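Local coordinates for putative acetyltransferase Sthe_0691 (Sphaerobacter thermophilus, PDB 3SHP), which is probably a GNAT-type acetyltransferase that would transfer an acetyl group from acetyl-CoA to an amine or similar acceptor whose identity is unknown, at residues 119-124 with 165-170; 78-83 with 115-120; 71-76 with 93-98; 12-17 with 102-107. All coordinates share one frame; numbering follows the deposited sequence. Where two conformers were deposited one is given.

Interaction 1. Residues 119-124 with 165-170; sequences LLVITV and QAVDPK
Thr123 OG1 lies close to the carboxamide plane of Gln165, bonded to NE2, while Val121 CG1 comes to NE2 obliquely from one side of that plane, 3.5 Å away. The other flat group, the carboxylate of Asp168, has Leu120 CD2 over one face, 3.8 Å from Asp168 CG. Both lie along the antiparallel pairing of strands 121-127 and 157-167, part of the mixed sheet of a GNAT-like fold, and the segments run at 173° to each other. Ile122 and Ala166 form the hydrogen-bonded pair: Ile122 N reaches Ala166 O at 3.0 Å, and Ala166 N returns a more bent bond to Ile122 O. Val121 with Val167 and Thr123 with Gln165 are the non-hydrogen-bonded pairs, and all four side chains stand on one face of the sheet, where Val121 CG1 and Val167 CG2 touch alongside each other at 3.9 Å. The ladder runs one step past the strand ends, with Asp168 N bonded to Leu120 O at 2.8 Å, nearly straight and in the carbonyl plane. There the chain turns: Asp168 CG is anti to the backbone N (chi1 -173°), and OD1 takes Lys170 N with its anti lone pair, an Asx turn. Gln165 leaves its strand with CG beside the backbone N and then extends, lying alongside Thr123. Its amide is held at both ends, since OE1 accepts from Ala44 N and NE2 donates to Thr123 OG1 at 2.7 Å.

Interaction 2. Residues 78-83 with 115-120; sequences IEFGKQ and DEHELL
Past the end of strand 72-80, the turn at Gln83 comes beside the loop that follows helix 98-116, with the CA atoms of Gln83 and Leu119 4.6 Å apart and a single backbone hydrogen bond, Leu120 N to Gln83 O, 2.8 Å long and in the carbonyl plane. Val121 N probably donates to the same oxygen. Farther back, Phe80 and His117 meet as an offset stack, their ring centroids 4.8 Å apart and their planes tilted by 28°. The overlap is partial: Phe80 CZ sits over one face of the imidazole, toward its rim, and is nearest His117 CE1 at 3.7 Å. In both residues CG is beside the backbone N and anti to the carbonyl carbon, yet the two side chains cross at about a right angle. One face of the Phe80 ring carries Ile78 CG2 of its own strand, and Trp112 meets His117 edge-to-face. Leu119 CD2 approaches the Phe80 ring obliquely, 4.1 Å from Phe80 CD2. Gln83 bends at chi2 and runs alongside Leu120, so that Leu120 CD1 touches the carboxamide carbon CD at 3.9 Å. The contact lies at the surface. A bound meso-tartrate is about 8 Å from the Phe80 side chain. The contact joins the hairpin of strands 72-80 and 84-91 to the returning end of the beta-alpha-beta crossover in which helix 98-116 links the parallel strands 84-91 and 121-127, as in GNAT acetyltransferases.

Interaction 3. Residues 71-76 with 93-98; sequences AVVGSC and PWLDDA
Leu95 points its CB toward strand 72-80 and holds CG beside its own backbone N, which brings the branch point to about 4.2 Å from both Val73 O and Val73 CB. From there the methyls part. CD1 closes on the carbonyl, 3.3 Å from Val73 O, and also rests on Val73 CB at 3.8 Å; CD2 turns to the methyl end of the valine, 3.9 Å from Val73 CG1. The two side chains cross at about a right angle, so the fork of the leucine sits across the valine. That valine belongs to a classic beta bulge: Val73 and Gly74 both face Ile64 on the neighbouring strand 58-66 of the GNAT-like sheet. Trp94 adds the second arm of the contact. Its CG occupies the crowded position between backbone N and carbonyl carbon (chi1 48°), and the far corner of the benzo ring reaches the strand, with CH2 4.0 Å from Val73 CG1 on an oblique approach. Ala71 CB lies at the indole edge, near its plane, 4.4 Å from Trp94 CH2. Leu101 of helix 98-116 packs on both Val73 and Leu95, whereas His25 of a neighbouring subunit stacks on the Trp94 ring.

Interaction 4. Residues 12-17 with 102-107; sequences PTVYLR and RAEALE
Glu104 stretches from helix 102-107 to the start of strand 14-18, its CG anti to the backbone N (chi1 -178°) and the chain extended beyond, and meets Val14 tip to tip. Its OE2 is gripped by two successive backbone N-H groups from different directions. Thr13 N, 2.8 Å away, uses the syn lone pair of Glu104 OE2, whereas Val14 N, also 2.8 Å from that oxygen, arrives 43° above the carboxylate plane along a nearly straight bond. Thr13 crosses the carboxylate obliquely and brings OG1 to 3.2 Å from Glu104 OE1. Pro12 lies obliquely too, its CD 3.4 Å from Glu104 OE2. Two N-H donors on one oxygen would favour the charged carboxylate. Strand 14-18, near the N-terminus, pairs with 9-10 and 58-66 in the GNAT-like sheet and is covered by helix 98-116 of the beta-alpha-beta crossover; strand and helix segments cross at -53° with axes 8.6 Å apart. Val14 CG2, in the crowded position between backbone N and carbonyl carbon, meets the glutamate end-on, 3.9 Å from Glu104 CG. Two residues along the strand, Leu16 faces the same helix and spreads its methyls over Ala105, CD1 against Ala105 CB and CD2 3.7 Å from the Ala105 carbonyl O. On the sheet side Ile64 touches both Val14 and Ala105, and Phe89 packs on Ala105 and on Leu106 of the same helical turn.

In the fold
All four contacts reach the same mixed sheet. Interactions 1 and 2, with centres 9 Å apart, share Leu119 and Leu120 and lie on one side of the molecule; interaction 3 is across the chain's centre, about 26 Å from interaction 2 centre to centre. Interaction 4, 11 Å from interaction 3 centre to centre, closes the chain loop in which interaction 3 is nested. Both close before interaction 1 opens, and interaction 4 touches it where Leu106 packs on Val124. The segments of interaction 2 alternate with those of interactions 3 and 4. Helix 98-116 packs on strand 14-18, and the loops at its two ends meet strand 72-80 or the turn after it, consistent with a single compact GNAT-like domain.

Interaction 1. Residues 119-124 with 165-170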
loop_
_atom_site.group_PDB
_atom_site.type_symbol
_atom_site.label_atom_id
_atom_site.label_comp_id
_atom_site.label_asym_id
_atom_site.label_seq_id
_atom_site.Cartn_x
_atom_site.Cartn_y
_atom_site.Cartn_z
ATOM N N LEU A 119 2.827 7.439 -41.680
ATOM C CA LEU A 119 3.742 7.478 -40.554
ATOM C C LEU A 119 5.163 7.683 -41.011
ATOM O O LEU A 119 5.584 7.126 -42.025
ATOM C CB LEU A 119 3.658 6.174 -39.775
ATOM C CG LEU A 119 2.278 5.793 -39.285
ATOM C CD1 LEU A 119 2.379 4.397 -38.688
ATOM C CD2 LEU A 119 1.748 6.800 -38.260
ATOM N N LEU A 120 5.892 8.494 -40.260
ATOM C CA LEU A 120 7.323 8.635 -40.465
ATOM C C LEU A 120 8.070 7.792 -39.414
ATOM O O LEU A 120 9.251 7.489 -39.607
ATOM C CB LEU A 120 7.735 10.122 -40.430
ATOM C CG LEU A 120 7.021 10.984 -41.496
ATOM C CD1 LEU A 120 7.418 12.475 -41.464
ATOM C CD2 LEU A 120 7.218 10.417 -42.917
ATOM N N VAL A 121 7.374 7.397 -38.333
ATOM C CA VAL A 121 7.989 6.650 -37.211
ATOM C C VAL A 121 7.052 5.598 -36.624
ATOM O O VAL A 121 5.875 5.879 -36.338
ATOM C CB VAL A 121 8.434 7.582 -36.059
ATOM C CG1 VAL A 121 9.352 6.856 -35.096
ATOM C CG2 VAL A 121 9.137 8.811 -36.594
ATOM N N ILE A 122 7.575 4.384 -36.476
ATOM C CA ILE A 122 6.904 3.279 -35.789
ATOM C C ILE A 122 7.834 2.834 -34.670
ATOM O O ILE A 122 9.034 2.635 -34.905
ATOM C CB ILE A 122 6.647 2.077 -36.741
ATOM C CG1 ILE A 122 5.797 2.510 -37.943
ATOM C CG2 ILE A 122 5.956 0.925 -36.010
ATOM C CD1 ILE A 122 5.530 1.381 -39.002
ATOM N N THR A 123 7.274 2.674 -33.469
ATOM C CA THR A 123 8.052 2.490 -32.257
ATOM C C THR A 123 7.380 1.359 -31.463
ATOM O O THR A 123 6.179 1.439 -31.139
ATOM C CB THR A 123 8.119 3.821 -31.436
ATOM O OG1 THR A 123 8.710 4.858 -32.232
ATOM C CG2 THR A 123 8.949 3.677 -30.166
ATOM N N VAL A 124 8.150 0.308 -31.185
ATOM C CA VAL A 124 7.640 -0.907 -30.539
ATOM C C VAL A 124 8.507 -1.314 -29.337
ATOM O O VAL A 124 9.739 -1.410 -29.445
ATOM C CB VAL A 124 7.599 -2.099 -31.531
ATOM C CG1 VAL A 124 6.833 -3.279 -30.939
ATOM C CG2 VAL A 124 6.960 -1.673 -32.880
ATOM N N GLN A 165 12.494 0.498 -33.787
ATOM C CA GLN A 165 11.930 1.584 -34.593
ATOM C C GLN A 165 12.185 1.409 -36.072
ATOM O O GLN A 165 13.186 0.811 -36.483
ATOM C CB GLN A 165 12.497 2.936 -34.138
ATOM C CG GLN A 165 11.988 3.362 -32.752
ATOM C CD GLN A 165 12.305 4.826 -32.437
ATOM O OE1 GLN A 165 13.469 5.193 -32.201
ATOM N NE2 GLN A 165 11.276 5.662 -32.423
ATOM N N ALA A 166 11.257 1.907 -36.875
ATOM C CA ALA A 166 11.566 2.265 -38.244
ATOM C C ALA A 166 11.269 3.747 -38.365
ATOM O O ALA A 166 10.202 4.239 -37.933
ATOM C CB ALA A 166 10.752 1.456 -39.224
ATOM N N VAL A 167 12.237 4.459 -38.922
ATOM C CA VAL A 167 12.144 5.890 -39.092
ATOM C C VAL A 167 12.415 6.237 -40.563
ATOM O O VAL A 167 13.488 5.932 -41.104
ATOM C CB VAL A 167 13.124 6.624 -38.158
ATOM C CG1 VAL A 167 13.080 8.147 -38.381
ATOM C CG2 VAL A 167 12.850 6.261 -36.672
ATOM N N ASP A 168 11.425 6.859 -41.197
ATOM C CA ASP A 168 11.525 7.323 -42.574
ATOM C C ASP A 168 12.797 8.144 -42.802
ATOM O O ASP A 168 13.161 8.975 -41.956
ATOM C CB ASP A 168 10.281 8.151 -42.925
ATOM C CG ASP A 168 10.216 8.526 -44.390
ATOM O OD1 ASP A 168 11.025 9.377 -44.808
ATOM O OD2 ASP A 168 9.345 7.986 -45.122
ATOM N N PRO A 169 13.481 7.912 -43.947
ATOM C CA PRO A 169 14.692 8.661 -44.320
ATOM C C PRO A 169 14.554 10.187 -44.158
ATOM O O PRO A 169 15.487 10.830 -43.667
ATOM C CB PRO A 169 14.896 8.304 -45.795
ATOM C CG PRO A 169 14.258 6.980 -45.971
ATOM C CD PRO A 169 13.213 6.804 -44.885
ATOM N N LYS A 170 13.402 10.747 -44.548
ATOM C CA LYS A 170 13.150 12.201 -44.471
ATOM C C LYS A 170 13.539 12.806 -43.124
ATOM O O LYS A 170 14.008 13.941 -43.064
ATOM C CB LYS A 170 11.677 12.516 -44.717
ATOM C CG LYS A 170 11.193 12.310 -46.125
ATOM C CD LYS A 170 9.677 12.239 -46.109
ATOM C CE LYS A 170 9.107 12.718 -47.416
ATOM N NZ LYS A 170 7.639 12.540 -47.411
#

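Interaction 2. Residues 78-83 with 115-120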
loop_
_atom_site.group_PDB
_atom_site.type_symbol
_atom_site.label_atom_id
_atom_site.label_comp_id
_atom_site.label_asym_id
_atom_site.label_seq_id
_atom_site.Cartn_x
_atom_site.Cartn_y
_atom_site.Cartn_z
ATOM N N ILE A 78 -1.940 0.742 -29.093
ATOM C CA ILE A 78 -1.318 1.618 -30.041
ATOM C C ILE A 78 -1.626 3.078 -29.709
ATOM O O ILE A 78 -2.776 3.420 -29.399
ATOM C CB ILE A 78 -1.819 1.329 -31.481
ATOM C CG1 ILE A 78 -1.620 -0.155 -31.851
ATOM C CG2 ILE A 78 -1.104 2.243 -32.474
ATOM C CD1 ILE A 78 -2.421 -0.580 -33.095
ATOM N N GLU A 79 -0.610 3.938 -29.818
ATOM C CA GLU A 79 -0.800 5.379 -29.621
ATOM C C GLU A 79 -0.299 6.135 -30.856
ATOM O O GLU A 79 0.883 6.055 -31.198
ATOM C CB GLU A 79 -0.091 5.836 -28.324
ATOM C CG GLU A 79 0.003 7.341 -28.144
ATOM C CD GLU A 79 1.212 7.803 -27.316
ATOM O OE1 GLU A 79 2.160 7.007 -27.068
ATOM O OE2 GLU A 79 1.206 8.991 -26.925
ATOM N N PHE A 80 -1.197 6.820 -31.551
ATOM C CA PHE A 80 -0.788 7.633 -32.694
ATOM C C PHE A 80 -0.511 9.052 -32.245
ATOM O O PHE A 80 -1.240 9.606 -31.405
ATOM C CB PHE A 80 -1.844 7.682 -33.816
ATOM C CG PHE A 80 -2.042 6.376 -34.531
ATOM C CD1 PHE A 80 -3.225 5.659 -34.370
ATOM C CD2 PHE A 80 -1.052 5.857 -35.357
ATOM C CE1 PHE A 80 -3.421 4.447 -35.010
ATOM C CE2 PHE A 80 -1.238 4.623 -36.012
ATOM C CZ PHE A 80 -2.425 3.920 -35.833
ATOM N N GLY A 81 0.544 9.633 -32.796
ATOM C CA GLY A 81 0.706 11.075 -32.778
ATOM C C GLY A 81 0.416 11.591 -34.187
ATOM O O GLY A 81 -0.280 10.946 -34.966
ATOM N N LYS A 82 0.968 12.739 -34.548
ATOM C CA LYS A 82 0.721 13.264 -35.884
ATOM C C LYS A 82 1.307 12.367 -36.971
ATOM O O LYS A 82 0.606 11.985 -37.902
ATOM C CB LYS A 82 1.241 14.693 -36.014
ATOM C CG LYS A 82 0.886 15.368 -37.323
ATOM C CD LYS A 82 1.217 16.856 -37.267
ATOM C CE LYS A 82 2.717 17.127 -36.981
ATOM N NZ LYS A 82 3.025 18.550 -36.525
ATOM N N GLN A 83 2.583 12.031 -36.850
ATOM C CA GLN A 83 3.237 11.204 -37.839
ATOM C C GLN A 83 3.899 9.972 -37.232
ATOM O O GLN A 83 4.809 9.395 -37.836
ATOM C CB GLN A 83 4.263 12.061 -38.562
ATOM C CG GLN A 83 3.628 12.823 -39.732
ATOM C CD GLN A 83 4.269 14.151 -39.996
ATOM O OE1 GLN A 83 4.988 14.707 -39.153
ATOM N NE2 GLN A 83 3.993 14.699 -41.167
ATOM N N ASP A 115 1.067 0.685 -44.250
ATOM C CA ASP A 115 0.203 0.939 -45.413
ATOM C C ASP A 115 -0.981 1.871 -45.146
ATOM O O ASP A 115 -1.260 2.775 -45.939
ATOM C CB ASP A 115 -0.355 -0.360 -46.008
ATOM C CG ASP A 115 0.724 -1.310 -46.505
ATOM O OD1 ASP A 115 1.861 -0.867 -46.745
ATOM O OD2 ASP A 115 0.419 -2.515 -46.658
ATOM N N GLU A 116 -1.712 1.624 -44.064
ATOM C CA GLU A 116 -3.010 2.285 -43.886
ATOM C C GLU A 116 -2.916 3.669 -43.227
ATOM O O GLU A 116 -3.940 4.325 -42.974
ATOM C CB GLU A 116 -3.987 1.356 -43.148
ATOM C CG GLU A 116 -4.575 0.268 -44.045
ATOM C CD GLU A 116 -5.215 0.848 -45.310
ATOM O OE1 GLU A 116 -6.356 1.368 -45.224
ATOM O OE2 GLU A 116 -4.575 0.790 -46.390
ATOM N N HIS A 117 -1.684 4.110 -42.970
ATOM C CA HIS A 117 -1.453 5.330 -42.220
ATOM C C HIS A 117 -0.249 6.064 -42.794
ATOM O O HIS A 117 0.567 5.472 -43.524
ATOM C CB HIS A 117 -1.238 5.015 -40.737
ATOM C CG HIS A 117 -2.312 4.159 -40.129
ATOM N ND1 HIS A 117 -3.420 4.685 -39.496
ATOM C CD2 HIS A 117 -2.442 2.813 -40.055
ATOM C CE1 HIS A 117 -4.188 3.699 -39.064
ATOM N NE2 HIS A 117 -3.616 2.552 -39.393
ATOM N N GLU A 118 -0.140 7.353 -42.471
ATOM C CA GLU A 118 0.952 8.177 -43.003
ATOM C C GLU A 118 2.052 8.470 -41.978
ATOM O O GLU A 118 2.218 9.594 -41.503
ATOM C CB GLU A 118 0.398 9.436 -43.662
ATOM C CG GLU A 118 -0.390 9.108 -44.932
ATOM C CD GLU A 118 0.472 8.435 -46.020
ATOM O OE1 GLU A 118 0.092 8.544 -47.203
ATOM O OE2 GLU A 118 1.531 7.817 -45.695
ATOM N N LEU A 119 2.827 7.439 -41.680
ATOM C CA LEU A 119 3.742 7.478 -40.554
ATOM C C LEU A 119 5.163 7.683 -41.011
ATOM O O LEU A 119 5.584 7.126 -42.025
ATOM C CB LEU A 119 3.658 6.174 -39.775
ATOM C CG LEU A 119 2.278 5.793 -39.285
ATOM C CD1 LEU A 119 2.379 4.397 -38.688
ATOM C CD2 LEU A 119 1.748 6.800 -38.260
ATOM N N LEU A 120 5.892 8.494 -40.260
ATOM C CA LEU A 120 7.323 8.635 -40.465
ATOM C C LEU A 120 8.070 7.792 -39.414
ATOM O O LEU A 120 9.251 7.489 -39.607
ATOM C CB LEU A 120 7.735 10.122 -40.430
ATOM C CG LEU A 120 7.021 10.984 -41.496
ATOM C CD1 LEU A 120 7.418 12.475 -41.464
ATOM C CD2 LEU A 120 7.218 10.417 -42.917
#

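Interaction 3. Residues 71-76 with 93-98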
loop_
_atom_site.group_PDB
_atom_site.type_symbol
_atom_site.label_atom_id
_atom_site.label_comp_id
_atom_site.label_asym_id
_atom_site.label_seq_id
_atom_site.Cartn_x
_atom_site.Cartn_y
_atom_site.Cartn_z
ATOM N N ALA A 71 -10.275 -17.435 -28.256
ATOM C CA ALA A 71 -9.869 -16.849 -26.990
ATOM C C ALA A 71 -9.072 -15.577 -27.236
ATOM O O ALA A 71 -8.211 -15.522 -28.125
ATOM C CB ALA A 71 -9.038 -17.838 -26.208
ATOM N N VAL A 72 -9.357 -14.551 -26.443
ATOM C CA VAL A 72 -8.547 -13.338 -26.482
ATOM C C VAL A 72 -7.285 -13.673 -25.688
ATOM O O VAL A 72 -7.370 -13.910 -24.473
ATOM C CB VAL A 72 -9.309 -12.134 -25.875
ATOM C CG1 VAL A 72 -8.370 -10.901 -25.711
ATOM C CG2 VAL A 72 -10.569 -11.796 -26.734
ATOM N N VAL A 73 -6.139 -13.733 -26.374
ATOM C CA VAL A 73 -4.888 -14.144 -25.763
ATOM C C VAL A 73 -3.944 -12.961 -25.485
ATOM O O VAL A 73 -2.888 -13.115 -24.838
ATOM C CB VAL A 73 -4.175 -15.236 -26.601
ATOM C CG1 VAL A 73 -5.078 -16.462 -26.756
ATOM C CG2 VAL A 73 -3.723 -14.677 -27.987
ATOM N N GLY A 74 -4.321 -11.775 -25.954
ATOM C CA GLY A 74 -3.551 -10.608 -25.638
ATOM C C GLY A 74 -4.147 -9.382 -26.258
ATOM O O GLY A 74 -5.246 -9.434 -26.826
ATOM N N SER A 75 -3.419 -8.276 -26.160
ATOM C CA SER A 75 -3.863 -7.017 -26.711
ATOM C C SER A 75 -2.660 -6.281 -27.261
ATOM O O SER A 75 -1.520 -6.518 -26.856
ATOM C CB SER A 75 -4.533 -6.170 -25.626
ATOM O OG SER A 75 -3.592 -5.847 -24.630
ATOM N N CYS A 76 -2.914 -5.402 -28.211
ATOM C CA CYS A 76 -1.864 -4.563 -28.728
ATOM C C CYS A 76 -2.327 -3.139 -28.499
ATOM O O CYS A 76 -3.348 -2.706 -29.071
ATOM C CB CYS A 76 -1.635 -4.848 -30.213
ATOM S SG CYS A 76 -0.417 -3.715 -30.921
ATOM N N PRO A 93 -1.273 -13.967 -19.092
ATOM C CA PRO A 93 -0.283 -14.676 -18.282
ATOM C C PRO A 93 -0.473 -16.198 -18.264
ATOM O O PRO A 93 0.499 -16.923 -18.011
ATOM C CB PRO A 93 -0.501 -14.103 -16.859
ATOM C CG PRO A 93 -1.954 -13.676 -16.865
ATOM C CD PRO A 93 -2.147 -13.114 -18.272
ATOM N N TRP A 94 -1.692 -16.669 -18.522
ATOM C CA TRP A 94 -1.969 -18.107 -18.572
ATOM C C TRP A 94 -1.517 -18.766 -19.881
ATOM O O TRP A 94 -1.624 -19.981 -20.023
ATOM C CB TRP A 94 -3.453 -18.398 -18.343
ATOM C CG TRP A 94 -4.420 -17.548 -19.158
ATOM C CD1 TRP A 94 -5.080 -16.424 -18.736
ATOM C CD2 TRP A 94 -4.849 -17.775 -20.515
ATOM N NE1 TRP A 94 -5.899 -15.949 -19.738
ATOM C CE2 TRP A 94 -5.778 -16.752 -20.838
ATOM C CE3 TRP A 94 -4.558 -18.756 -21.476
ATOM C CZ2 TRP A 94 -6.390 -16.654 -22.086
ATOM C CZ3 TRP A 94 -5.179 -18.677 -22.724
ATOM C CH2 TRP A 94 -6.084 -17.613 -23.022
ATOM N N LEU A 95 -1.018 -17.981 -20.833
ATOM C CA LEU A 95 -0.609 -18.570 -22.103
ATOM C C LEU A 95 0.580 -19.508 -21.933
ATOM O O LEU A 95 1.470 -19.255 -21.121
ATOM C CB LEU A 95 -0.282 -17.493 -23.126
ATOM C CG LEU A 95 -1.434 -16.924 -23.935
ATOM C CD1 LEU A 95 -0.889 -15.767 -24.773
ATOM C CD2 LEU A 95 -2.062 -17.978 -24.860
ATOM N N ASP A 96 0.577 -20.604 -22.680
ATOM C CA ASP A 96 1.672 -21.564 -22.620
ATOM C C ASP A 96 2.964 -21.000 -23.221
ATOM O O ASP A 96 4.047 -21.158 -22.628
ATOM C CB ASP A 96 1.280 -22.867 -23.331
ATOM C CG ASP A 96 0.747 -23.913 -22.372
ATOM O OD1 ASP A 96 1.204 -23.909 -21.207
ATOM O OD2 ASP A 96 -0.110 -24.740 -22.785
ATOM N N ASP A 97 2.837 -20.348 -24.377
ATOM C CA ASP A 97 3.975 -19.771 -25.090
ATOM C C ASP A 97 3.549 -18.425 -25.703
ATOM O O ASP A 97 3.188 -18.320 -26.868
ATOM C CB ASP A 97 4.472 -20.741 -26.176
ATOM C CG ASP A 97 5.794 -20.286 -26.850
ATOM O OD1 ASP A 97 6.244 -19.111 -26.671
ATOM O OD2 ASP A 97 6.381 -21.138 -27.580
ATOM N N ALA A 98 3.583 -17.404 -24.875
ATOM C CA ALA A 98 3.104 -16.125 -25.258
ATOM C C ALA A 98 3.920 -15.549 -26.434
ATOM O O ALA A 98 3.366 -14.870 -27.299
ATOM C CB ALA A 98 3.128 -15.225 -24.068
#

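Interaction 4. Residues 12-17 with 102-107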
loop_
_atom_site.group_PDB
_atom_site.type_symbol
_atom_site.label_atom_id
_atom_site.label_comp_id
_atom_site.label_asym_id
_atom_site.label_seq_id
_atom_site.Cartn_x
_atom_site.Cartn_y
_atom_site.Cartn_z
ATOM N N PRO A 12 -1.883 -17.416 -39.439
ATOM C CA PRO A 12 -2.166 -18.859 -39.277
ATOM C C PRO A 12 -2.749 -19.226 -37.901
ATOM O O PRO A 12 -3.498 -20.210 -37.790
ATOM C CB PRO A 12 -0.780 -19.513 -39.457
ATOM C CG PRO A 12 0.001 -18.513 -40.271
ATOM C CD PRO A 12 -0.460 -17.172 -39.699
ATOM N N THR A 13 -2.445 -18.428 -36.878
ATOM C CA THR A 13 -2.799 -18.781 -35.506
ATOM C C THR A 13 -3.709 -17.773 -34.833
ATOM O O THR A 13 -4.631 -18.168 -34.112
ATOM C CB THR A 13 -1.539 -18.925 -34.641
ATOM O OG1 THR A 13 -0.621 -19.767 -35.331
ATOM C CG2 THR A 13 -1.880 -19.591 -33.350
ATOM N N VAL A 14 -3.425 -16.483 -35.024
ATOM C CA VAL A 14 -4.194 -15.431 -34.385
ATOM C C VAL A 14 -4.742 -14.407 -35.381
ATOM O O VAL A 14 -4.250 -14.291 -36.495
ATOM C CB VAL A 14 -3.348 -14.661 -33.331
ATOM C CG1 VAL A 14 -2.733 -15.645 -32.283
ATOM C CG2 VAL A 14 -2.283 -13.821 -34.023
ATOM N N TYR A 15 -5.747 -13.657 -34.953
ATOM C CA TYR A 15 -6.142 -12.488 -35.697
ATOM C C TYR A 15 -6.322 -11.324 -34.772
ATOM O O TYR A 15 -6.498 -11.509 -33.566
ATOM C CB TYR A 15 -7.386 -12.727 -36.546
ATOM C CG TYR A 15 -8.673 -12.996 -35.822
ATOM C CD1 TYR A 15 -9.594 -11.970 -35.564
ATOM C CD2 TYR A 15 -9.015 -14.291 -35.460
ATOM C CE1 TYR A 15 -10.798 -12.228 -34.924
ATOM C CE2 TYR A 15 -10.208 -14.558 -34.833
ATOM C CZ TYR A 15 -11.096 -13.524 -34.564
ATOM O OH TYR A 15 -12.291 -13.846 -33.928
ATOM N N LEU A 16 -6.220 -10.132 -35.351
ATOM C CA LEU A 16 -6.347 -8.882 -34.640
ATOM C C LEU A 16 -7.605 -8.194 -35.104
ATOM O O LEU A 16 -7.921 -8.169 -36.304
ATOM C CB LEU A 16 -5.126 -7.978 -34.896
ATOM C CG LEU A 16 -3.851 -8.232 -34.065
ATOM C CD1 LEU A 16 -3.507 -9.688 -33.906
ATOM C CD2 LEU A 16 -2.682 -7.534 -34.715
ATOM N N ARG A 17 -8.320 -7.633 -34.138
ATOM C CA ARG A 17 -9.530 -6.871 -34.406
ATOM C C ARG A 17 -9.643 -5.868 -33.261
ATOM O O ARG A 17 -8.988 -6.020 -32.260
ATOM C CB ARG A 17 -10.751 -7.798 -34.412
ATOM C CG ARG A 17 -10.909 -8.686 -33.121
ATOM C CD ARG A 17 -12.387 -9.001 -32.848
ATOM N NE ARG A 17 -12.568 -9.877 -31.693
ATOM C CZ ARG A 17 -12.627 -9.482 -30.416
ATOM N NH1 ARG A 17 -12.524 -8.186 -30.084
ATOM N NH2 ARG A 17 -12.790 -10.402 -29.456
ATOM N N ARG A 102 2.581 -13.455 -29.644
ATOM C CA ARG A 102 3.029 -12.053 -29.739
ATOM C C ARG A 102 3.783 -11.747 -31.035
ATOM O O ARG A 102 3.531 -10.741 -31.679
ATOM C CB ARG A 102 3.926 -11.662 -28.554
ATOM C CG ARG A 102 4.099 -10.116 -28.407
ATOM C CD ARG A 102 4.979 -9.738 -27.212
ATOM N NE ARG A 102 5.929 -10.805 -26.963
ATOM C CZ ARG A 102 6.017 -11.483 -25.819
ATOM N NH1 ARG A 102 5.264 -11.153 -24.774
ATOM N NH2 ARG A 102 6.886 -12.475 -25.724
ATOM N N ALA A 103 4.704 -12.624 -31.405
ATOM C CA ALA A 103 5.498 -12.439 -32.604
ATOM C C ALA A 103 4.610 -12.420 -33.861
ATOM O O ALA A 103 4.779 -11.580 -34.726
ATOM C CB ALA A 103 6.548 -13.532 -32.716
ATOM N N GLU A 104 3.656 -13.342 -33.933
ATOM C CA GLU A 104 2.717 -13.385 -35.056
ATOM C C GLU A 104 1.903 -12.091 -35.091
ATOM O O GLU A 104 1.721 -11.511 -36.144
ATOM C CB GLU A 104 1.804 -14.617 -34.996
ATOM C CG GLU A 104 0.866 -14.688 -36.198
ATOM C CD GLU A 104 0.148 -16.026 -36.336
ATOM O OE1 GLU A 104 0.806 -17.085 -36.221
ATOM O OE2 GLU A 104 -1.078 -16.025 -36.568
ATOM N N ALA A 105 1.444 -11.636 -33.929
ATOM C CA ALA A 105 0.669 -10.405 -33.839
ATOM C C ALA A 105 1.479 -9.213 -34.369
ATOM O O ALA A 105 0.936 -8.334 -35.033
ATOM C CB ALA A 105 0.241 -10.151 -32.414
ATOM N N LEU A 106 2.771 -9.179 -34.063
ATOM C CA LEU A 106 3.628 -8.099 -34.546
ATOM C C LEU A 106 3.783 -8.183 -36.069
ATOM O O LEU A 106 3.752 -7.148 -36.757
ATOM C CB LEU A 106 4.991 -8.125 -33.860
ATOM C CG LEU A 106 5.986 -7.011 -34.263
ATOM C CD1 LEU A 106 5.346 -5.631 -34.140
ATOM C CD2 LEU A 106 7.200 -7.054 -33.365
ATOM N N GLU A 107 3.940 -9.402 -36.594
ATOM C CA GLU A 107 3.988 -9.607 -38.050
ATOM C C GLU A 107 2.755 -9.053 -38.741
ATOM O O GLU A 107 2.850 -8.520 -39.842
ATOM C CB GLU A 107 4.113 -11.093 -38.409
ATOM C CG GLU A 107 5.457 -11.694 -38.064
ATOM C CD GLU A 107 5.557 -13.188 -38.376
ATOM O OE1 GLU A 107 4.517 -13.894 -38.455
ATOM O OE2 GLU A 107 6.704 -13.657 -38.531
#